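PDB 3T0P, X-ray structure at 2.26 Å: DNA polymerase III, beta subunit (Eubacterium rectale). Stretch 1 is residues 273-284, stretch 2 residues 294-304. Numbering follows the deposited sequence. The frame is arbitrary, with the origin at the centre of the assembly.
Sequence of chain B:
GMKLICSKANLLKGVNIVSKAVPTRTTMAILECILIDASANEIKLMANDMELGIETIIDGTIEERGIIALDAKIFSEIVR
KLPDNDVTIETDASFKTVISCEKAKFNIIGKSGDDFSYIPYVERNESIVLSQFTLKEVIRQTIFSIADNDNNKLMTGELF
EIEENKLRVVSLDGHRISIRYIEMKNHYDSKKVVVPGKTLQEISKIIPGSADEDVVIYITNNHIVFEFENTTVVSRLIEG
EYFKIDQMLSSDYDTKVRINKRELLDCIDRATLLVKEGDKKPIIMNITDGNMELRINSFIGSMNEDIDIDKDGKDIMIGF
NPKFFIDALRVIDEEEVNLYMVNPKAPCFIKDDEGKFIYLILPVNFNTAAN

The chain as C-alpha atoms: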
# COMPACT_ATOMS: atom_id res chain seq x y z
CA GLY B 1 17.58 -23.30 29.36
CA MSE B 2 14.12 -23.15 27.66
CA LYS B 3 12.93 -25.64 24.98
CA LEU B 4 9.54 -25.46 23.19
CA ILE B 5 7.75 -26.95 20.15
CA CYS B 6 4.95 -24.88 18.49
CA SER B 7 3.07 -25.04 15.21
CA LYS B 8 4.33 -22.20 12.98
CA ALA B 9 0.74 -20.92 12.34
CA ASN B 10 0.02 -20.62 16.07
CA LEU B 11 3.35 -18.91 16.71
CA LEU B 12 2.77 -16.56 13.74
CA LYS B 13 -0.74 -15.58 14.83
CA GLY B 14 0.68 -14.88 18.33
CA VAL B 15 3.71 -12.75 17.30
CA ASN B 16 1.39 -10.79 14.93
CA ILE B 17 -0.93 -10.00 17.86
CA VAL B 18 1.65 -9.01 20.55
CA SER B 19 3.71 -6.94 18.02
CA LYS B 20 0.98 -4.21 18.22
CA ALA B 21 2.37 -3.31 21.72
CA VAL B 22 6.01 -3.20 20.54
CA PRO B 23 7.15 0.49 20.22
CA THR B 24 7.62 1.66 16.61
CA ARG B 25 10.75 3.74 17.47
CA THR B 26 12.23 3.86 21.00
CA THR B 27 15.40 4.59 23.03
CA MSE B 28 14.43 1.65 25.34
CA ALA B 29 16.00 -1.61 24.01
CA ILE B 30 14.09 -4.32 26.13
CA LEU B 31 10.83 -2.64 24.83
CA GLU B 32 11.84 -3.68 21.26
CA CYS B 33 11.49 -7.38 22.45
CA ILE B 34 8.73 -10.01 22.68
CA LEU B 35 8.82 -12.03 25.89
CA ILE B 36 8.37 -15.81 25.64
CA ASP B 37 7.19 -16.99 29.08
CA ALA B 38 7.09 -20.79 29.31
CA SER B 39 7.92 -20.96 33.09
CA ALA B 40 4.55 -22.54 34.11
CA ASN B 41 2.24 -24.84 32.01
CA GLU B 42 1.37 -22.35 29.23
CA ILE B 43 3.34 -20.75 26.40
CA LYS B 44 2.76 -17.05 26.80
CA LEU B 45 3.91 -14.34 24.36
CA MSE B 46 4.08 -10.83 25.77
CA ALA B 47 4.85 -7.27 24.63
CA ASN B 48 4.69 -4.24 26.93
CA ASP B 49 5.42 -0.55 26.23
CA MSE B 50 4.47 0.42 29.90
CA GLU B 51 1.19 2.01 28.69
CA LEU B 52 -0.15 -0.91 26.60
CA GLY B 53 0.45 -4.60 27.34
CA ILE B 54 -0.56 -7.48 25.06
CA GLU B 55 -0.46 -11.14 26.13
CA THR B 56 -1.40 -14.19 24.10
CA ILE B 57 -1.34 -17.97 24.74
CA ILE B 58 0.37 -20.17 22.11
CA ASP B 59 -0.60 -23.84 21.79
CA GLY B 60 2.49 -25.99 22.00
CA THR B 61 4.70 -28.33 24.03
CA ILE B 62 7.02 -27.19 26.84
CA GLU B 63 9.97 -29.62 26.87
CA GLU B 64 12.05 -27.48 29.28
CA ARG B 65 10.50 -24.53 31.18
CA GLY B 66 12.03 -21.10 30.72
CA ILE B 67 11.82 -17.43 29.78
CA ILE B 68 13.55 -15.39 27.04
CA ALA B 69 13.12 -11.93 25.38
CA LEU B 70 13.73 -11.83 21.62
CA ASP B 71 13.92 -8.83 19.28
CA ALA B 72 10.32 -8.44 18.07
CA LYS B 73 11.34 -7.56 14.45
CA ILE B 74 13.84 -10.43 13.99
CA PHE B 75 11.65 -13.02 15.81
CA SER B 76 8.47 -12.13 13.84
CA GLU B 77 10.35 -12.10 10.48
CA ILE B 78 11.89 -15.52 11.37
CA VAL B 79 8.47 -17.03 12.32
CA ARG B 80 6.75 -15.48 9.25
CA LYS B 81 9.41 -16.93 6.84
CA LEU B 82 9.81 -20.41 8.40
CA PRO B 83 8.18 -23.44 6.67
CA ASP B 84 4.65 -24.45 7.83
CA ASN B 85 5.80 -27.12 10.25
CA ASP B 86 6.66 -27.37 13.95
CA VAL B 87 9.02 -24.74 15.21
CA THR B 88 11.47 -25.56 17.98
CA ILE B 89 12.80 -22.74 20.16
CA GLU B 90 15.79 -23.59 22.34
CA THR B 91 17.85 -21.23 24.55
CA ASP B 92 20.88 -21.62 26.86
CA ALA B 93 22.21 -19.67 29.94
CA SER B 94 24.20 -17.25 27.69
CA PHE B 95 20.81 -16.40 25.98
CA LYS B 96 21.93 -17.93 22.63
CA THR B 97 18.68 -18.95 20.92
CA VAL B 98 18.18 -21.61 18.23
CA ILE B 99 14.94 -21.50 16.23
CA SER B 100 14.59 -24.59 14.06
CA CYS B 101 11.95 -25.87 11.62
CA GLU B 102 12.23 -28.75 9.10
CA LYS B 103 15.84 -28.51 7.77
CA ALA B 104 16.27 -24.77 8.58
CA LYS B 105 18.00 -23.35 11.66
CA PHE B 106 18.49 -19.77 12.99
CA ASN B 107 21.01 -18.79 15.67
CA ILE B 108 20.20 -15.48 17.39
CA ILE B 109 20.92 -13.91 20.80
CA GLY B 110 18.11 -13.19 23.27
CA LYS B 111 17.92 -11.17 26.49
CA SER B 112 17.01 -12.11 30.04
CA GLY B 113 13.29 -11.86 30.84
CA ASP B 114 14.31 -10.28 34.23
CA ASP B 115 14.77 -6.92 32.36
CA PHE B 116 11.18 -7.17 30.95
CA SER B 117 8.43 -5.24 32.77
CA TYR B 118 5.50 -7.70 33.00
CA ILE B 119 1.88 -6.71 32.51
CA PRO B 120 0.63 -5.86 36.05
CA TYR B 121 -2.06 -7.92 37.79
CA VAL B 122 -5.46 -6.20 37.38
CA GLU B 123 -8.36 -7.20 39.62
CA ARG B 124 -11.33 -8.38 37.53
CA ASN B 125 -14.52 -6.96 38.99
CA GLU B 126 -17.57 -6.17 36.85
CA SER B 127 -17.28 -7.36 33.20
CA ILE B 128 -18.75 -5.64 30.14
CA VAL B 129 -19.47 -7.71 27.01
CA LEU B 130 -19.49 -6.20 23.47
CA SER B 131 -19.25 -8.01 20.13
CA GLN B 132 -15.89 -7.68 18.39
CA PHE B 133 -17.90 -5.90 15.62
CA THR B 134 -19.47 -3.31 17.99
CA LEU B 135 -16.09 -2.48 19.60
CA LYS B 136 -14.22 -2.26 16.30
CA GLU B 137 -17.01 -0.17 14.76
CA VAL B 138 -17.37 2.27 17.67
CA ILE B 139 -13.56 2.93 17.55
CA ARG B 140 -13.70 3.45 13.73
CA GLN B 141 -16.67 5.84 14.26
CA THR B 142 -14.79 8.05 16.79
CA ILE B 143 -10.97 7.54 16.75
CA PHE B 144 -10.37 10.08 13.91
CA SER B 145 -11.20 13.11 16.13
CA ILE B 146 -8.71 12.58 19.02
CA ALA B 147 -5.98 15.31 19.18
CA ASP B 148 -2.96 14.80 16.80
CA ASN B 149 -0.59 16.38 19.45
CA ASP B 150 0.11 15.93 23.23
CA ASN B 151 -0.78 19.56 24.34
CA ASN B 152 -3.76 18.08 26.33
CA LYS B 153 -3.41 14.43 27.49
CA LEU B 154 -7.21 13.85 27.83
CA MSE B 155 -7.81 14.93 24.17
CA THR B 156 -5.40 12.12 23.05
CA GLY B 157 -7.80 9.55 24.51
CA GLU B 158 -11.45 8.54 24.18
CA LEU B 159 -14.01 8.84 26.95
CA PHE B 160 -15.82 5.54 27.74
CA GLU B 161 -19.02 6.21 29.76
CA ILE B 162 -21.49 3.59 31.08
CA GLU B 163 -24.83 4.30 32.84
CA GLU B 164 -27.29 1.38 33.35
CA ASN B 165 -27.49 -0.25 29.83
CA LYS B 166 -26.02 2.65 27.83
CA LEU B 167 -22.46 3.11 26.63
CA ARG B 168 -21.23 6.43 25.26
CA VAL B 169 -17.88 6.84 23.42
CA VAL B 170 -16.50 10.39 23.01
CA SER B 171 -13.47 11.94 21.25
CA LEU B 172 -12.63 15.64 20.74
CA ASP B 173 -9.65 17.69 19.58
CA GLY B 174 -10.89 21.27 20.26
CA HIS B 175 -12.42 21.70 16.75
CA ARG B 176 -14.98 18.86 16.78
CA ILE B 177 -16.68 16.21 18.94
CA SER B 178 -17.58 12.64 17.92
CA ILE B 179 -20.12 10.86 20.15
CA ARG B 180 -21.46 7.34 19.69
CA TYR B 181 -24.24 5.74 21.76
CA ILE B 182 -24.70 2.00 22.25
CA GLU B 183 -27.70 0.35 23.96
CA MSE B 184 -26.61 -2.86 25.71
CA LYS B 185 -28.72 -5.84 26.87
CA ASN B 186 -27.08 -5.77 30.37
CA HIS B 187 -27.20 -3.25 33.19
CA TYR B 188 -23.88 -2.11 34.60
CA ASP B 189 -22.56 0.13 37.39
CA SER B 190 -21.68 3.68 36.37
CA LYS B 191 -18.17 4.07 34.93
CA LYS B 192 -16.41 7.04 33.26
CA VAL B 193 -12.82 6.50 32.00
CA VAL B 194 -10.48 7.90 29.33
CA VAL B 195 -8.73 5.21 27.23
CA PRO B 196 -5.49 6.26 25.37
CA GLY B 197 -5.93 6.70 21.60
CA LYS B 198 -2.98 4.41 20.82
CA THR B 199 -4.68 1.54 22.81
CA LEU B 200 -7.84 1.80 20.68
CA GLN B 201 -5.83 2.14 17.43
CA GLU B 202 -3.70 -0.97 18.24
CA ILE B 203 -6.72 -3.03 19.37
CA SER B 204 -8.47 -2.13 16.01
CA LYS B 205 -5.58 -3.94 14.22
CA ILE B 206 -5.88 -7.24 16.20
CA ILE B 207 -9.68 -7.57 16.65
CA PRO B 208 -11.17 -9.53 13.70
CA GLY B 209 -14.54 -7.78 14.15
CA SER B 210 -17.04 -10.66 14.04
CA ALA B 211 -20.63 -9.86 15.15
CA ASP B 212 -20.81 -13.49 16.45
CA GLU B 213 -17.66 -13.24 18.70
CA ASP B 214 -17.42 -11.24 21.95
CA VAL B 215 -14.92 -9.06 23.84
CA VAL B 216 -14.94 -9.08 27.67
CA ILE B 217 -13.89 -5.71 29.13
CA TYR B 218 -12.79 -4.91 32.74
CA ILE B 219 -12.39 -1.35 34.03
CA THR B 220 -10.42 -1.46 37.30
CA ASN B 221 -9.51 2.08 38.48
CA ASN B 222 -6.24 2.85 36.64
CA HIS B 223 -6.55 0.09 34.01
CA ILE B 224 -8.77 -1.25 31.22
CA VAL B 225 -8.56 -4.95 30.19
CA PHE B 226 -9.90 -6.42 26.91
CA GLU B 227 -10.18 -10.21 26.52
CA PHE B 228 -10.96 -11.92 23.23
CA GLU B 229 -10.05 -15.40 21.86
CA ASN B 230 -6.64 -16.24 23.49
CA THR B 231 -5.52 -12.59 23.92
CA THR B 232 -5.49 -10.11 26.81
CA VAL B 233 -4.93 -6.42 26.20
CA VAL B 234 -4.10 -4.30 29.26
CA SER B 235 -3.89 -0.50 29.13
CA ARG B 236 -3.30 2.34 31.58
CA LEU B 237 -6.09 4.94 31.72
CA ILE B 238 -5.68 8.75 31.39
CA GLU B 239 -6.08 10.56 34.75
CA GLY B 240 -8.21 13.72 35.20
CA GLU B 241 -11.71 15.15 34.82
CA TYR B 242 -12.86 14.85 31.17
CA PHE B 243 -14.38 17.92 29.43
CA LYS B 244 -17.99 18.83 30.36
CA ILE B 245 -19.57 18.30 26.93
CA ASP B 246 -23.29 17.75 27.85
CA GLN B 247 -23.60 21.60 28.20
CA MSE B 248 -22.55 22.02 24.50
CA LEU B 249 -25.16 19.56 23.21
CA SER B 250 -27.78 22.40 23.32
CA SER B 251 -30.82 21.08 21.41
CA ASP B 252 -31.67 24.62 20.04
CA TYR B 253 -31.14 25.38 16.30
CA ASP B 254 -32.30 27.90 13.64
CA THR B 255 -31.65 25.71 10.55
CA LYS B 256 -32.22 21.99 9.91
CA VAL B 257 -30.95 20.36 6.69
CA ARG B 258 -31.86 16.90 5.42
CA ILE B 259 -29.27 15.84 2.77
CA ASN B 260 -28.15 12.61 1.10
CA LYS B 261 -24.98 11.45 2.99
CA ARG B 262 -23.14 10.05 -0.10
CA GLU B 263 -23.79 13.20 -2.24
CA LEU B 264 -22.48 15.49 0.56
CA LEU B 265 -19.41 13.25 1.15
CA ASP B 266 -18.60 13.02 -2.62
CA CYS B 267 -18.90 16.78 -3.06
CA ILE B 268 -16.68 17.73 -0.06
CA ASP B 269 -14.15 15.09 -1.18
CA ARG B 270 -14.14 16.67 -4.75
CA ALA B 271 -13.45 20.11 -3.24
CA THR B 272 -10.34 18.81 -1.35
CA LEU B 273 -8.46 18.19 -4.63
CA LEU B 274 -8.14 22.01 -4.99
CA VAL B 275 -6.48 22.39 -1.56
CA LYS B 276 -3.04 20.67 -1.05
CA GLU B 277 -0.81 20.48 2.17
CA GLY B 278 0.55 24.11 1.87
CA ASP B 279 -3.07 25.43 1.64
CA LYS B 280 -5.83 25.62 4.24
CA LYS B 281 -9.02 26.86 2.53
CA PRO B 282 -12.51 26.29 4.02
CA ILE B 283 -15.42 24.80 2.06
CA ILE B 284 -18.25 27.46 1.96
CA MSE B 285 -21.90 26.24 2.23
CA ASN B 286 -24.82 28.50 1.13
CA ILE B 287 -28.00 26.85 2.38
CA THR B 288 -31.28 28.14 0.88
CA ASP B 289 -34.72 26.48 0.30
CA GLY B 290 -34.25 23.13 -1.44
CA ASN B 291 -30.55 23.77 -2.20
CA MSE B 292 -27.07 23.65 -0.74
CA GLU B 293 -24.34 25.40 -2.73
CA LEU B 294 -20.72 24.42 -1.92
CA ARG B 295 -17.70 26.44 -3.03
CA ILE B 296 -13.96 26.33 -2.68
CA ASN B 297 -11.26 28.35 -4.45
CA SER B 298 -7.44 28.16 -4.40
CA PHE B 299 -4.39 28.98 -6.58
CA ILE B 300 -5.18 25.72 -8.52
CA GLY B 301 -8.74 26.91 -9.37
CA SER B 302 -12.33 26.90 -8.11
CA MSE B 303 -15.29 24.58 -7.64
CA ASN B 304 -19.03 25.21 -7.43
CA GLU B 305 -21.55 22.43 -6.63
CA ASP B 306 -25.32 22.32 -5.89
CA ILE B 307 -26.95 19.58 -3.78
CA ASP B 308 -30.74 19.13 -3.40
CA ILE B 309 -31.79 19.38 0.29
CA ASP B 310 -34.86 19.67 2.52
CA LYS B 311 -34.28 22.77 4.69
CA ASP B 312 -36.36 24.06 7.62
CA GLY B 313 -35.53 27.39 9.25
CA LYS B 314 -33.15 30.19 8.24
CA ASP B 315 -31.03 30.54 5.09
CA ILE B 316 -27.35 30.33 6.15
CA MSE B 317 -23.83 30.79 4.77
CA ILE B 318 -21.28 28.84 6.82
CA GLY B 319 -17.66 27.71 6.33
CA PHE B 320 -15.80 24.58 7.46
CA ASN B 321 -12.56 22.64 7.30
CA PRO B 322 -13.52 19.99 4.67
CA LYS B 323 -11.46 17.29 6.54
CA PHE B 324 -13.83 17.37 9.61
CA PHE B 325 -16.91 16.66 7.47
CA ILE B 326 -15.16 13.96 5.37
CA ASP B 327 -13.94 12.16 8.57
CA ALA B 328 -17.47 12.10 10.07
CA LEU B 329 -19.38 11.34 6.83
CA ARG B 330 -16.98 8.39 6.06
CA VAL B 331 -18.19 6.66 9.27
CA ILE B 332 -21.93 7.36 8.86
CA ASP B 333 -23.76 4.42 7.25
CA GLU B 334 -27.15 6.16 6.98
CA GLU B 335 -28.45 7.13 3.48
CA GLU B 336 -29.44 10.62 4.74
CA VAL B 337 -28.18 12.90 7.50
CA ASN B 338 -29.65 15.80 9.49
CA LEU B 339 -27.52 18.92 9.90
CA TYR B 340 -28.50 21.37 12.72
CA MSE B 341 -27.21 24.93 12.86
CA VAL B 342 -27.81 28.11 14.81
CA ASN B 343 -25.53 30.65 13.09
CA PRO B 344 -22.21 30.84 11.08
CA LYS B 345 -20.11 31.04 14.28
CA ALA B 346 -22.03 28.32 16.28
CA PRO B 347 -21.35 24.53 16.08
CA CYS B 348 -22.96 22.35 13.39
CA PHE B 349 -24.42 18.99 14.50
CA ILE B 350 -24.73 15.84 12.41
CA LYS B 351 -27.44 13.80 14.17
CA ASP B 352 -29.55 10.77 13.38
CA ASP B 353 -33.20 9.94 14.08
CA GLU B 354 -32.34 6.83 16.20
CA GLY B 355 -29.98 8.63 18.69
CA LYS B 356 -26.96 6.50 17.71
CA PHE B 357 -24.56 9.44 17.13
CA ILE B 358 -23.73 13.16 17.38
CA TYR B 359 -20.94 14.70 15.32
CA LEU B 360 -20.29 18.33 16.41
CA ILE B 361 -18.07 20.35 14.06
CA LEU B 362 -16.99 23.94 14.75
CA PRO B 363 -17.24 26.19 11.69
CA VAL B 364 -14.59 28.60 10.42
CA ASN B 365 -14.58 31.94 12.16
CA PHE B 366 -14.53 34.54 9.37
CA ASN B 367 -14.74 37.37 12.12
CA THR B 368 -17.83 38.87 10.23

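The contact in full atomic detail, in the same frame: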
# COMPACT_ATOMS: atom_id res chain seq x y z
N LEU B 273 -9.51 18.28 -3.61
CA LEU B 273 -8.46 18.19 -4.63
C LEU B 273 -7.87 19.58 -4.94
O LEU B 273 -6.73 19.67 -5.37
CB LEU B 273 -8.93 17.47 -5.92
CG LEU B 273 -9.88 18.19 -6.90
CD1 LEU B 273 -9.12 19.05 -7.90
CD2 LEU B 273 -10.75 17.19 -7.65
N LEU B 274 -8.63 20.66 -4.70
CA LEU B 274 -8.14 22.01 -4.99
C LEU B 274 -7.24 22.58 -3.87
O LEU B 274 -6.55 23.57 -4.08
CB LEU B 274 -9.31 22.95 -5.25
CG LEU B 274 -10.06 22.71 -6.54
CD1 LEU B 274 -11.29 23.55 -6.60
CD2 LEU B 274 -9.20 23.00 -7.76
N VAL B 275 -7.25 21.95 -2.71
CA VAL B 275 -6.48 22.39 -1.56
C VAL B 275 -5.44 21.29 -1.16
O VAL B 275 -5.80 20.17 -0.79
CB VAL B 275 -7.42 22.85 -0.41
CG1 VAL B 275 -8.16 24.12 -0.81
CG2 VAL B 275 -8.43 21.77 -0.05
N LYS B 276 -4.15 21.60 -1.33
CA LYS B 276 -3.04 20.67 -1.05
C LYS B 276 -2.17 21.24 0.08
O LYS B 276 -1.98 22.45 0.13
CB LYS B 276 -2.18 20.39 -2.31
CG LYS B 276 -2.96 20.18 -3.63
CD LYS B 276 -3.42 18.74 -3.90
CE LYS B 276 -3.62 18.49 -5.39
NZ LYS B 276 -4.63 17.44 -5.69
N GLU B 277 -1.64 20.33 0.95
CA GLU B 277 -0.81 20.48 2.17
C GLU B 277 -0.41 21.93 2.58
O GLU B 277 -0.58 22.27 3.76
CB GLU B 277 0.45 19.59 2.09
N GLY B 278 0.14 22.72 1.65
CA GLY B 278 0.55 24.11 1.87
C GLY B 278 -0.59 25.12 1.89
O GLY B 278 -0.35 26.32 2.09
N ASP B 279 -1.83 24.64 1.67
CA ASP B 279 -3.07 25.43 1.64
C ASP B 279 -4.03 24.96 2.72
O ASP B 279 -4.06 23.77 3.09
CB ASP B 279 -3.75 25.31 0.25
CG ASP B 279 -4.15 26.62 -0.42
OD1 ASP B 279 -4.53 27.58 0.30
OD2 ASP B 279 -4.14 26.68 -1.68
N LYS B 280 -4.81 25.89 3.23
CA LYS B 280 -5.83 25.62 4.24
C LYS B 280 -7.02 26.52 3.92
O LYS B 280 -7.15 27.61 4.49
CB LYS B 280 -5.28 25.83 5.66
N LYS B 281 -7.85 26.09 2.94
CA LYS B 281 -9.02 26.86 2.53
C LYS B 281 -10.29 26.20 3.06
O LYS B 281 -10.41 24.98 3.03
CB LYS B 281 -9.06 27.01 0.99
CG LYS B 281 -7.95 27.87 0.39
CD LYS B 281 -8.34 29.35 0.32
CE LYS B 281 -7.20 30.22 -0.16
NZ LYS B 281 -7.43 30.74 -1.54
N PRO B 282 -11.27 26.95 3.60
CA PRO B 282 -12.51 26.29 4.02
C PRO B 282 -13.45 26.01 2.84
O PRO B 282 -13.33 26.62 1.79
CB PRO B 282 -13.14 27.30 4.98
CG PRO B 282 -12.61 28.63 4.53
CD PRO B 282 -11.34 28.42 3.76
N ILE B 283 -14.35 25.04 3.01
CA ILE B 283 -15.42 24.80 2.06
C ILE B 283 -16.57 25.73 2.54
O ILE B 283 -16.84 25.77 3.75
CB ILE B 283 -15.80 23.29 1.92
CG1 ILE B 283 -16.82 23.13 0.78
CG2 ILE B 283 -16.32 22.68 3.25
CD1 ILE B 283 -16.77 21.94 0.08
N ILE B 284 -17.15 26.53 1.64
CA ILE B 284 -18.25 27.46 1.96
C ILE B 284 -19.59 26.83 1.55
O ILE B 284 -19.73 26.43 0.40
CB ILE B 284 -18.09 28.85 1.29
CG1 ILE B 284 -16.70 29.49 1.54
CG2 ILE B 284 -19.25 29.81 1.64
CD1 ILE B 284 -16.30 29.71 2.93
N LEU B 294 -22.06 24.58 -2.48
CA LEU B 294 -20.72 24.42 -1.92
C LEU B 294 -19.69 25.01 -2.85
O LEU B 294 -19.72 24.76 -4.05
CB LEU B 294 -20.41 22.94 -1.65
CG LEU B 294 -21.33 22.26 -0.66
CD1 LEU B 294 -22.43 21.51 -1.41
CD2 LEU B 294 -20.57 21.30 0.21
N ARG B 295 -18.79 25.81 -2.28
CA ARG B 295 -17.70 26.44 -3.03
C ARG B 295 -16.37 26.32 -2.32
O ARG B 295 -16.31 26.34 -1.07
CB ARG B 295 -17.95 27.94 -3.27
CG ARG B 295 -19.19 28.27 -4.07
CD ARG B 295 -19.44 29.76 -4.15
NE ARG B 295 -19.62 30.37 -2.83
CZ ARG B 295 -20.04 31.61 -2.62
NH1 ARG B 295 -20.35 32.39 -3.65
NH2 ARG B 295 -20.16 32.08 -1.39
N ILE B 296 -15.32 26.28 -3.13
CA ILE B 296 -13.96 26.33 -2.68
C ILE B 296 -13.19 26.99 -3.79
O ILE B 296 -13.56 26.85 -4.96
CB ILE B 296 -13.40 24.94 -2.23
CG1 ILE B 296 -12.24 25.10 -1.24
CG2 ILE B 296 -13.06 24.01 -3.43
CD1 ILE B 296 -12.00 23.82 -0.36
N ASN B 297 -12.16 27.74 -3.45
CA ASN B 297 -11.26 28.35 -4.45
C ASN B 297 -9.85 28.34 -3.88
O ASN B 297 -9.68 28.42 -2.66
CB ASN B 297 -11.71 29.75 -4.86
CG ASN B 297 -11.74 30.68 -3.72
OD1 ASN B 297 -10.72 31.29 -3.36
ND2 ASN B 297 -12.88 30.71 -3.04
N SER B 298 -8.86 28.18 -4.74
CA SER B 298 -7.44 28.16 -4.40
C SER B 298 -6.63 28.68 -5.58
O SER B 298 -7.21 29.12 -6.57
CB SER B 298 -7.00 26.75 -3.98
OG SER B 298 -6.91 25.85 -5.08
N PHE B 299 -5.29 28.60 -5.48
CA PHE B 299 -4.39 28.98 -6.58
C PHE B 299 -4.56 28.01 -7.76
O PHE B 299 -4.38 28.43 -8.89
CB PHE B 299 -2.93 29.03 -6.11
CG PHE B 299 -2.70 30.16 -5.14
CD1 PHE B 299 -2.74 31.49 -5.58
CD2 PHE B 299 -2.48 29.92 -3.79
CE1 PHE B 299 -2.56 32.54 -4.68
CE2 PHE B 299 -2.30 30.97 -2.89
CZ PHE B 299 -2.34 32.28 -3.34
N ILE B 300 -4.96 26.75 -7.49
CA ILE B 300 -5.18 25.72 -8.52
C ILE B 300 -6.45 26.04 -9.36
O ILE B 300 -6.45 25.79 -10.56
CB ILE B 300 -5.26 24.33 -7.88
CG1 ILE B 300 -3.92 23.96 -7.22
CG2 ILE B 300 -5.67 23.28 -8.90
CD1 ILE B 300 -3.98 22.85 -6.23
N GLY B 301 -7.49 26.56 -8.71
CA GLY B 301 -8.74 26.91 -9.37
C GLY B 301 -9.93 26.94 -8.43
O GLY B 301 -9.75 27.00 -7.21
N SER B 302 -11.14 26.88 -8.98
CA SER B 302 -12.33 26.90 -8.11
C SER B 302 -13.32 25.78 -8.44
O SER B 302 -13.25 25.14 -9.48
CB SER B 302 -13.02 28.26 -8.18
OG SER B 302 -13.49 28.49 -9.49
N MSE B 303 -14.23 25.56 -7.50
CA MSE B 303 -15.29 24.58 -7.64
C MSE B 303 -16.60 25.18 -7.14
O MSE B 303 -16.62 25.86 -6.13
CB MSE B 303 -14.97 23.29 -6.89
CG MSE B 303 -15.96 22.16 -7.20
SE MSE B 303 -16.18 20.85 -5.72
CE MSE B 303 -17.07 22.11 -4.38
N ASN B 304 -17.68 24.87 -7.84
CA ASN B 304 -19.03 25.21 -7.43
C ASN B 304 -19.91 23.97 -7.59
O ASN B 304 -19.89 23.34 -8.65
CB ASN B 304 -19.56 26.40 -8.26
CG ASN B 304 -20.84 26.94 -7.69
OD1 ASN B 304 -20.82 27.73 -6.76
ND2 ASN B 304 -21.97 26.45 -8.17
O HOH W 1 -12.53 28.74 -0.13

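A short antiparallel strand pairing fixes one end of this contact, and a segment laid across a hairpin, anchored by one leucine and one serine, closes the other.

At the strand end, I284 and R295 form a hydrogen-bonded antiparallel pair: I284 N donates to R295 O at 2.8 Å, nearly straight, and R295 N returns a bond to I284 O at 2.9 Å. The L294 CA to I284 O approach of 3.2 Å adds a CA-H...O contact beside them. Both side chains of the pair lie on the same face of the sheet, where I284 CG2 sits 3.9 Å from R295 NH2, at the edge of the guanidinium.

At P282, past the I284-R295 pair, water takes over from direct backbone bonding. One water donates to P282 O at 3.0 Å and weakly accepts from N297 N at 3.5 Å, spanning a gap the two chains do not close themselves.

The hairpin holds itself together, with M303 N bonding to I296 O at 2.9 Å and S298 N to G301 O at 2.9 Å. Against it lies L274, the most covered residue of the contact. Its CD1 packs 3.7 Å from I296 CG2 and 3.7 Å from M303 CB, while its CD2 meets I300 CG2 at 3.7 Å, so the two methyls reach both hairpin arms and the turn. V275 CG1 extends this apolar patch to I296 CD1 at 3.9 Å, and I283 CD1 meets L294 CD2 at 3.9 Å.

Polarity is settled locally. S298 OG donates to L274 O at a short 2.5 Å, giving that carbonyl a partner, and accepts from I300 N at 3.2 Å. K281 NZ reaches N297 O only weakly, at 3.4 Å. G301 adopts backbone angles that themselves call for glycine: a CB would jam against the preceding carbonyl.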